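Local coordinates for protein trans-4-hydroxy-L-proline dehydratase (Clostridioides difficile 70-100-2010, PDB 6VXC) that catalyses, as a glycyl radical enzyme, the dehydration of trans-4-hydroxy-L-proline to (S)-1-pyrroline-5-carboxylate in the anaerobic breakdown of 4-hydroxyproline, at residues T579-D591 and T622-M636. Residues are numbered along the deposited sequence; the frame is centred on the assembly and turned at random.
Sequences TDSLTAIKYNVFD and TPKYGNDDDYADEIM
Tyr631 reaches from the first turn of its helix into a hole formed by Thr583, Lys586, Tyr587 and Asp591. The ring swings over helix 579-591, its OH near Tyr587 CA, because chi1 (-167°) sets CG opposite the main-chain nitrogen. The OH donates to Asp591 OD2, at the ring edge, in a bond very short as modelled (2.5 Å) and of doubtful exact length. Thr583 CG2 meets the same ring edgewise, near CD1. Tyr587 turns its own edge to the face of Tyr631, a T-shaped pair with perpendicular planes and centroids 5.6 Å apart. Pro623 closes over a face of Tyr587, its CD 3.6 Å from the ring centroid in a CH-pi contact. One turn further along, Ile635 is the second knob, seated among Thr579, Leu582, Thr583 and Lys586; its CD1 lies 3.3 Å from Thr583 OG1. That hydroxyl donates to Thr579 O (2.7 Å), which also accepts from Thr583 N, so the polar atom facing the isoleucine is satisfied within its own helix.

The extended loop 622-625 is held at both ends. Asp580 OD1 receives Tyr625 N on its syn lone pair in a nearly straight bond (2.8 Å, 172°), while OD2 takes two waters, one leading to Tyr625 O, the other to Lys624 NZ, which also bonds Val618 O. Asn588 ND2 bonds Thr622 OG1 (3.0 Å) and Ala584 O, both near the amide plane, fixing the amide flip; Thr622 OG1 also bonds Leu617 O. Just before the helix, Asp629 OD1 accepts from Tyr631 N as N-cap, and Tyr506 of helix 506-538 touches Leu582 and Ile635. The result is knobs-into-holes packing of helical segments 579-591 and 630-636, crossing at 122°, with the loop into the second helix laid along the first, away from the radical site.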
loop_
_atom_site.group_PDB
_atom_site.type_symbol
_atom_site.label_atom_id
_atom_site.label_comp_id
_atom_site.label_asym_id
_atom_site.label_seq_id
_atom_site.Cartn_x
_atom_site.Cartn_y
_atom_site.Cartn_z
ATOM N N THR A 579 1.564 -23.202 7.734
ATOM C CA THR A 579 2.673 -23.879 8.395
ATOM C C THR A 579 2.169 -24.748 9.539
ATOM O O THR A 579 2.511 -25.932 9.635
ATOM C CB THR A 579 3.687 -22.865 8.947
ATOM O OG1 THR A 579 4.338 -22.175 7.882
ATOM C CG2 THR A 579 4.721 -23.593 9.763
ATOM N N ASP A 580 1.370 -24.160 10.435
ATOM C CA ASP A 580 0.868 -24.937 11.561
ATOM C C ASP A 580 -0.060 -26.059 11.101
ATOM O O ASP A 580 -0.093 -27.121 11.726
ATOM C CB ASP A 580 0.170 -24.027 12.572
ATOM C CG ASP A 580 1.154 -23.162 13.385
ATOM O OD1 ASP A 580 2.378 -23.339 13.269
ATOM O OD2 ASP A 580 0.688 -22.299 14.160
ATOM N N SER A 581 -0.807 -25.855 10.013
ATOM C CA SER A 581 -1.695 -26.910 9.515
ATOM C C SER A 581 -0.900 -28.098 8.987
ATOM O O SER A 581 -1.166 -29.245 9.360
ATOM C CB SER A 581 -2.625 -26.366 8.434
ATOM O OG SER A 581 -3.579 -25.485 8.989
ATOM N N LEU A 582 0.080 -27.844 8.116
ATOM C CA LEU A 582 0.893 -28.941 7.596
ATOM C C LEU A 582 1.744 -29.562 8.694
ATOM O O LEU A 582 1.970 -30.777 8.699
ATOM C CB LEU A 582 1.763 -28.450 6.443
ATOM C CG LEU A 582 1.116 -28.327 5.058
ATOM C CD1 LEU A 582 2.052 -27.610 4.073
ATOM C CD2 LEU A 582 0.713 -29.696 4.515
ATOM N N THR A 583 2.224 -28.740 9.633
ATOM C CA THR A 583 2.936 -29.282 10.784
ATOM C C THR A 583 2.032 -30.200 11.595
ATOM O O THR A 583 2.451 -31.283 12.014
ATOM C CB THR A 583 3.489 -28.150 11.668
ATOM O OG1 THR A 583 4.439 -27.364 10.947
ATOM C CG2 THR A 583 4.186 -28.732 12.905
ATOM N N ALA A 584 0.779 -29.796 11.807
ATOM C CA ALA A 584 -0.143 -30.647 12.555
ATOM C C ALA A 584 -0.350 -31.993 11.863
ATOM O O ALA A 584 -0.450 -33.036 12.520
ATOM C CB ALA A 584 -1.481 -29.930 12.744
ATOM N N ILE A 585 -0.445 -31.981 10.541
ATOM C CA ILE A 585 -0.654 -33.220 9.804
ATOM C C ILE A 585 0.580 -34.112 9.884
ATOM O O ILE A 585 0.482 -35.305 10.189
ATOM C CB ILE A 585 -1.052 -32.917 8.349
ATOM C CG1 ILE A 585 -2.442 -32.257 8.300
ATOM C CG2 ILE A 585 -0.970 -34.192 7.515
ATOM C CD1 ILE A 585 -2.856 -31.783 6.891
ATOM N N LYS A 586 1.762 -33.545 9.632
ATOM C CA LYS A 586 2.978 -34.344 9.685
ATOM C C LYS A 586 3.170 -34.966 11.063
ATOM O O LYS A 586 3.447 -36.165 11.184
ATOM C CB LYS A 586 4.179 -33.478 9.330
ATOM C CG LYS A 586 5.498 -34.216 9.347
ATOM C CD LYS A 586 6.604 -33.231 9.032
ATOM C CE LYS A 586 7.894 -33.916 8.744
ATOM N NZ LYS A 586 8.904 -32.894 8.345
ATOM N N TYR A 587 2.987 -34.164 12.116
ATOM C CA TYR A 587 3.247 -34.625 13.475
ATOM C C TYR A 587 2.237 -35.680 13.906
ATOM O O TYR A 587 2.616 -36.746 14.404
ATOM C CB TYR A 587 3.227 -33.424 14.435
ATOM C CG TYR A 587 3.633 -33.717 15.867
ATOM C CD1 TYR A 587 4.969 -33.757 16.229
ATOM C CD2 TYR A 587 2.681 -33.915 16.860
ATOM C CE1 TYR A 587 5.358 -34.006 17.538
ATOM C CE2 TYR A 587 3.063 -34.176 18.192
ATOM C CZ TYR A 587 4.408 -34.214 18.518
ATOM O OH TYR A 587 4.817 -34.463 19.806
ATOM N N ASN A 588 0.948 -35.408 13.699
ATOM C CA ASN A 588 -0.102 -36.259 14.240
ATOM C C ASN A 588 -0.472 -37.423 13.324
ATOM O O ASN A 588 -0.698 -38.533 13.817
ATOM C CB ASN A 588 -1.347 -35.426 14.541
ATOM C CG ASN A 588 -1.139 -34.481 15.708
ATOM O OD1 ASN A 588 -1.106 -34.911 16.864
ATOM N ND2 ASN A 588 -0.993 -33.186 15.410
ATOM N N VAL A 589 -0.507 -37.217 12.009
ATOM C CA VAL A 589 -0.926 -38.281 11.095
ATOM C C VAL A 589 0.242 -39.188 10.720
ATOM O O VAL A 589 0.132 -40.413 10.792
ATOM C CB VAL A 589 -1.587 -37.691 9.831
ATOM C CG1 VAL A 589 -1.934 -38.819 8.863
ATOM C CG2 VAL A 589 -2.820 -36.883 10.186
ATOM N N PHE A 590 1.384 -38.625 10.336
ATOM C CA PHE A 590 2.451 -39.435 9.764
ATOM C C PHE A 590 3.570 -39.781 10.736
ATOM O O PHE A 590 4.127 -40.878 10.629
ATOM C CB PHE A 590 3.033 -38.739 8.529
ATOM C CG PHE A 590 2.068 -38.658 7.388
ATOM C CD1 PHE A 590 1.821 -39.771 6.593
ATOM C CD2 PHE A 590 1.376 -37.490 7.129
ATOM C CE1 PHE A 590 0.923 -39.706 5.546
ATOM C CE2 PHE A 590 0.474 -37.406 6.086
ATOM C CZ PHE A 590 0.239 -38.522 5.292
ATOM N N ASP A 591 3.920 -38.904 11.681
ATOM C CA ASP A 591 5.042 -39.188 12.591
ATOM C C ASP A 591 4.557 -39.933 13.833
ATOM O O ASP A 591 4.899 -41.101 14.031
ATOM C CB ASP A 591 5.799 -37.909 12.973
ATOM C CG ASP A 591 6.807 -37.460 11.904
ATOM O OD1 ASP A 591 6.971 -38.165 10.872
ATOM O OD2 ASP A 591 7.458 -36.402 12.103
ATOM N N THR A 622 1.021 -29.935 19.741
ATOM C CA THR A 622 1.669 -30.019 18.443
ATOM C C THR A 622 2.624 -28.846 18.254
ATOM O O THR A 622 2.333 -27.726 18.687
ATOM C CB THR A 622 0.616 -30.041 17.319
ATOM O OG1 THR A 622 -0.246 -31.173 17.487
ATOM C CG2 THR A 622 1.275 -30.093 15.919
ATOM N N PRO A 623 3.780 -29.075 17.635
ATOM C CA PRO A 623 4.723 -27.975 17.411
ATOM C C PRO A 623 4.085 -26.846 16.607
ATOM O O PRO A 623 3.183 -27.066 15.798
ATOM C CB PRO A 623 5.866 -28.645 16.637
ATOM C CG PRO A 623 5.769 -30.064 16.971
ATOM C CD PRO A 623 4.304 -30.356 17.127
ATOM N N LYS A 624 4.561 -25.621 16.850
ATOM C CA LYS A 624 3.987 -24.413 16.263
ATOM C C LYS A 624 5.068 -23.464 15.752
ATOM O O LYS A 624 6.098 -23.255 16.399
ATOM C CB LYS A 624 3.118 -23.662 17.282
ATOM C CG LYS A 624 1.871 -24.411 17.802
ATOM C CD LYS A 624 0.792 -24.559 16.759
ATOM C CE LYS A 624 -0.423 -25.329 17.309
ATOM N NZ LYS A 624 -1.410 -25.586 16.229
ATOM N N TYR A 625 4.788 -22.836 14.619
ATOM C CA TYR A 625 5.642 -21.786 14.091
ATOM C C TYR A 625 5.705 -20.598 15.050
ATOM O O TYR A 625 4.710 -20.225 15.670
ATOM C CB TYR A 625 5.087 -21.363 12.736
ATOM C CG TYR A 625 5.625 -20.091 12.159
ATOM C CD1 TYR A 625 6.939 -20.014 11.710
ATOM C CD2 TYR A 625 4.810 -18.982 12.027
ATOM C CE1 TYR A 625 7.429 -18.869 11.153
ATOM C CE2 TYR A 625 5.284 -17.810 11.437
ATOM C CZ TYR A 625 6.602 -17.761 11.019
ATOM O OH TYR A 625 7.115 -16.612 10.467
ATOM N N GLY A 626 6.883 -19.989 15.156
ATOM C CA GLY A 626 7.072 -18.847 16.034
ATOM C C GLY A 626 7.627 -19.175 17.408
ATOM O O GLY A 626 7.610 -18.318 18.297
ATOM N N ASN A 627 8.163 -20.372 17.599
ATOM C CA ASN A 627 8.746 -20.757 18.874
ATOM C C ASN A 627 10.209 -21.132 18.731
ATOM O O ASN A 627 10.784 -21.733 19.642
ATOM C CB ASN A 627 7.947 -21.907 19.488
ATOM C CG ASN A 627 6.541 -21.499 19.809
ATOM O OD1 ASN A 627 6.301 -20.849 20.824
ATOM N ND2 ASN A 627 5.608 -21.843 18.945
ATOM N N ASP A 628 10.832 -20.750 17.621
ATOM C CA ASP A 628 12.182 -21.194 17.309
ATOM C C ASP A 628 12.265 -22.719 17.354
ATOM O O ASP A 628 13.271 -23.297 17.761
ATOM C CB ASP A 628 13.217 -20.562 18.246
ATOM C CG ASP A 628 14.628 -20.730 17.731
ATOM O OD1 ASP A 628 14.805 -20.931 16.501
ATOM O OD2 ASP A 628 15.549 -20.709 18.560
ATOM N N ASP A 629 11.179 -23.375 16.938
ATOM C CA ASP A 629 11.071 -24.833 16.916
ATOM C C ASP A 629 11.228 -25.312 15.472
ATOM O O ASP A 629 10.326 -25.118 14.652
ATOM C CB ASP A 629 9.730 -25.267 17.505
ATOM C CG ASP A 629 9.577 -26.775 17.598
ATOM O OD1 ASP A 629 10.344 -27.521 16.957
ATOM O OD2 ASP A 629 8.660 -27.207 18.326
ATOM N N ASP A 630 12.364 -25.960 15.175
ATOM C CA ASP A 630 12.689 -26.341 13.800
ATOM C C ASP A 630 11.726 -27.376 13.220
ATOM O O ASP A 630 11.594 -27.451 11.998
ATOM C CB ASP A 630 14.134 -26.851 13.729
ATOM C CG ASP A 630 15.151 -25.717 13.697
ATOM O OD1 ASP A 630 14.819 -24.611 13.203
ATOM O OD2 ASP A 630 16.263 -25.921 14.214
ATOM N N TYR A 631 11.028 -28.148 14.049
ATOM C CA TYR A 631 10.030 -29.065 13.498
ATOM C C TYR A 631 8.968 -28.292 12.725
ATOM O O TYR A 631 8.594 -28.664 11.606
ATOM C CB TYR A 631 9.376 -29.888 14.605
ATOM C CG TYR A 631 8.576 -31.049 14.076
ATOM C CD1 TYR A 631 7.284 -30.875 13.613
ATOM C CD2 TYR A 631 9.124 -32.328 14.035
ATOM C CE1 TYR A 631 6.553 -31.932 13.123
ATOM C CE2 TYR A 631 8.395 -33.402 13.550
ATOM C CZ TYR A 631 7.107 -33.190 13.089
ATOM O OH TYR A 631 6.356 -34.226 12.605
ATOM N N ALA A 632 8.482 -27.191 13.305
ATOM C CA ALA A 632 7.522 -26.354 12.598
ATOM C C ALA A 632 8.217 -25.411 11.613
ATOM O O ALA A 632 7.737 -25.208 10.493
ATOM C CB ALA A 632 6.698 -25.546 13.602
ATOM N N ASP A 633 9.362 -24.849 12.003
ATOM C CA ASP A 633 9.972 -23.807 11.187
ATOM C C ASP A 633 10.547 -24.349 9.884
ATOM O O ASP A 633 10.585 -23.623 8.885
ATOM C CB ASP A 633 11.064 -23.086 11.974
ATOM C CG ASP A 633 10.510 -22.280 13.144
ATOM O OD1 ASP A 633 9.272 -22.161 13.263
ATOM O OD2 ASP A 633 11.328 -21.742 13.918
ATOM N N GLU A 634 11.004 -25.602 9.869
ATOM C CA GLU A 634 11.465 -26.189 8.617
ATOM C C GLU A 634 10.318 -26.359 7.636
ATOM O O GLU A 634 10.524 -26.313 6.418
ATOM C CB GLU A 634 12.123 -27.546 8.871
ATOM C CG GLU A 634 13.492 -27.461 9.475
ATOM C CD GLU A 634 14.078 -28.825 9.786
ATOM O OE1 GLU A 634 13.393 -29.851 9.546
ATOM O OE2 GLU A 634 15.224 -28.864 10.280
ATOM N N ILE A 635 9.118 -26.616 8.150
ATOM C CA ILE A 635 7.946 -26.697 7.290
ATOM C C ILE A 635 7.597 -25.319 6.758
ATOM O O ILE A 635 7.256 -25.164 5.577
ATOM C CB ILE A 635 6.782 -27.349 8.056
ATOM C CG1 ILE A 635 7.146 -28.806 8.371
ATOM C CG2 ILE A 635 5.492 -27.285 7.251
ATOM C CD1 ILE A 635 6.039 -29.575 9.033
ATOM N N MET A 636 7.696 -24.291 7.609
ATOM C CA MET A 636 7.551 -22.926 7.117
ATOM C C MET A 636 8.493 -22.664 5.954
ATOM O O MET A 636 8.106 -22.073 4.945
ATOM C CB MET A 636 7.778 -21.908 8.235
ATOM C CG MET A 636 7.705 -20.444 7.740
ATOM S SD MET A 636 9.214 -19.830 6.961
ATOM C CE MET A 636 10.259 -19.607 8.404
HETATM O O HOH W 1 0.573 -27.018 14.525
HETATM O O HOH W 2 1.978 -20.115 14.985
HETATM O O HOH W 3 -1.946 -22.998 14.941
HETATM O O HOH W 4 9.486 -30.917 10.318
HETATM O O HOH W 5 -0.373 -34.145 19.264
#